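Local coordinates for Low molecular weight phosphotyrosine protein phosphatase 1 (Drosophila melanogaster, PDB 7CUY) that probably removes phosphate from tyrosine-phosphorylated proteins and also hydrolyses small aryl and acyl phosphates, at residues V5-L10 against F85-D90. Residues are numbered along the deposited sequence; the frame is centred on the assembly and turned at random.
Sequences VLMICL and FGMDED
Phe85 and Ile8 meet backbone to backbone between parallel strands 3-9 and 83-86, mid-sheet. Phe85 N donates to Leu6 O at 2.9 Å, nearly straight (166°), and Ile8 N returns a more bent bond (146°) to Phe85 O at 2.8 Å, bracketing Met7 as parallel strands do. The apolar contacts gather on the sheet face that carries Met7 and Phe85. With CG anti to its carbonyl carbon (chi1 -75°), the Phe85 ring swings back toward Val5, whose CG1 meets the ring edge in plane, 3.7 Å from CE2. Met7 runs alongside and makes a Met-aromatic contact, its SD 4.6 Å from the Phe85 ring centroid and oblique to the ring. An alanine in place of Phe85 would probably leave Val5 CG1 and the Met7 sulfur without their aromatic partner and open a gap beside Phe148, which packs edge-to-face on the ring. Past the Met7-Phe85 bridge the chains diverge, and the bent Met87 chain sets CG (3.4 Å) and CE in van der Waals contact with Ile8 O, and CG against Cys9 CB. Asp88 caps helix 89-98 and salt-bridges Arg15. The contact thus secures one flank of strand 3-9, strand 35-41 bonding the other, consistent with a fixed position for Cys9, the probable nucleophile.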
loop_
_atom_site.group_PDB
_atom_site.type_symbol
_atom_site.label_atom_id
_atom_site.label_comp_id
_atom_site.label_asym_id
_atom_site.label_seq_id
_atom_site.Cartn_x
_atom_site.Cartn_y
_atom_site.Cartn_z
ATOM N N VAL A 5 8.956 -1.686 -4.266
ATOM C CA VAL A 5 8.084 -1.395 -3.124
ATOM C C VAL A 5 6.823 -2.241 -3.264
ATOM O O VAL A 5 6.238 -2.302 -4.351
ATOM C CB VAL A 5 7.709 0.102 -3.061
ATOM C CG1 VAL A 5 6.587 0.346 -2.043
ATOM C CG2 VAL A 5 8.915 0.959 -2.698
ATOM N N LEU A 6 6.391 -2.871 -2.169
ATOM C CA LEU A 6 5.189 -3.713 -2.147
ATOM C C LEU A 6 4.231 -3.211 -1.080
ATOM O O LEU A 6 4.588 -3.174 0.103
ATOM C CB LEU A 6 5.555 -5.175 -1.876
ATOM C CG LEU A 6 4.415 -6.204 -1.917
ATOM C CD1 LEU A 6 3.794 -6.304 -3.330
ATOM C CD2 LEU A 6 4.887 -7.575 -1.434
ATOM N N MET A 7 3.020 -2.817 -1.476
ATOM C CA MET A 7 2.006 -2.410 -0.501
ATOM C C MET A 7 1.124 -3.592 -0.115
ATOM O O MET A 7 0.595 -4.275 -0.987
ATOM C CB MET A 7 1.128 -1.285 -1.049
ATOM C CG MET A 7 1.910 -0.090 -1.545
ATOM S SD MET A 7 2.729 0.789 -0.217
ATOM C CE MET A 7 3.224 2.312 -1.086
ATOM N N ILE A 8 0.922 -3.798 1.190
ATOM C CA ILE A 8 0.184 -4.944 1.721
ATOM C C ILE A 8 -0.968 -4.430 2.573
ATOM O O ILE A 8 -0.777 -3.541 3.415
ATOM C CB ILE A 8 1.095 -5.842 2.595
ATOM C CG1 ILE A 8 2.251 -6.429 1.787
ATOM C CG2 ILE A 8 0.300 -6.922 3.302
ATOM C CD1 ILE A 8 1.809 -7.116 0.523
ATOM N N CYS A 9 -2.146 -5.014 2.398
ATOM C CA CYS A 9 -3.177 -4.888 3.421
ATOM C C CYS A 9 -3.816 -6.264 3.595
ATOM O O CYS A 9 -3.311 -7.273 3.082
ATOM C CB CYS A 9 -4.182 -3.787 3.073
ATOM S SG CYS A 9 -5.175 -4.086 1.594
ATOM N N LEU A 10 -4.926 -6.312 4.334
ATOM C CA LEU A 10 -5.478 -7.612 4.712
ATOM C C LEU A 10 -6.011 -8.361 3.493
ATOM O O LEU A 10 -5.752 -9.562 3.339
ATOM C CB LEU A 10 -6.570 -7.443 5.768
ATOM C CG LEU A 10 -7.301 -8.709 6.249
ATOM C CD1 LEU A 10 -6.310 -9.768 6.738
ATOM C CD2 LEU A 10 -8.288 -8.378 7.352
ATOM N N PHE A 85 5.222 -2.631 2.907
ATOM C CA PHE A 85 4.438 -1.734 3.752
ATOM C C PHE A 85 3.143 -2.396 4.212
ATOM O O PHE A 85 2.351 -2.854 3.384
ATOM C CB PHE A 85 4.062 -0.447 3.003
ATOM C CG PHE A 85 5.196 0.532 2.824
ATOM C CD1 PHE A 85 5.543 1.405 3.838
ATOM C CD2 PHE A 85 5.881 0.602 1.630
ATOM C CE1 PHE A 85 6.571 2.332 3.657
ATOM C CE2 PHE A 85 6.912 1.507 1.451
ATOM C CZ PHE A 85 7.258 2.374 2.464
ATOM N N GLY A 86 2.893 -2.388 5.540
ATOM C CA GLY A 86 1.567 -2.675 6.044
ATOM C C GLY A 86 0.777 -1.395 6.236
ATOM O O GLY A 86 1.324 -0.300 6.247
ATOM N N MET A 87 -0.533 -1.542 6.394
ATOM C CA MET A 87 -1.390 -0.385 6.616
ATOM C C MET A 87 -1.708 -0.133 8.087
ATOM O O MET A 87 -1.913 1.027 8.471
ATOM C CB MET A 87 -2.699 -0.545 5.838
ATOM C CG MET A 87 -2.498 -0.778 4.342
ATOM S SD MET A 87 -1.770 0.642 3.495
ATOM C CE MET A 87 -0.305 -0.073 2.803
ATOM N N ASP A 88 -1.774 -1.181 8.912
ATOM C CA ASP A 88 -2.149 -1.048 10.317
ATOM C C ASP A 88 -1.338 -2.047 11.140
ATOM O O ASP A 88 -0.547 -2.826 10.605
ATOM C CB ASP A 88 -3.668 -1.224 10.500
ATOM C CG ASP A 88 -4.155 -2.586 10.095
ATOM O OD1 ASP A 88 -3.322 -3.502 9.971
ATOM O OD2 ASP A 88 -5.384 -2.751 9.886
ATOM N N GLU A 89 -1.540 -2.029 12.459
ATOM C CA GLU A 89 -0.707 -2.847 13.332
ATOM C C GLU A 89 -0.939 -4.345 13.127
ATOM O O GLU A 89 0.004 -5.134 13.280
ATOM C CB GLU A 89 -0.942 -2.468 14.802
ATOM C CG GLU A 89 -2.413 -2.414 15.220
ATOM C CD GLU A 89 -3.096 -1.073 14.910
ATOM O OE1 GLU A 89 -3.661 -0.927 13.798
ATOM O OE2 GLU A 89 -3.072 -0.173 15.795
ATOM N N ASP A 90 -2.172 -4.756 12.803
ATOM C CA ASP A 90 -2.444 -6.156 12.463
ATOM C C ASP A 90 -1.646 -6.593 11.233
ATOM O O ASP A 90 -1.073 -7.688 11.210
ATOM C CB ASP A 90 -3.944 -6.357 12.206
ATOM C CG ASP A 90 -4.786 -6.392 13.487
ATOM O OD1 ASP A 90 -4.226 -6.529 14.599
ATOM O OD2 ASP A 90 -6.032 -6.292 13.365
#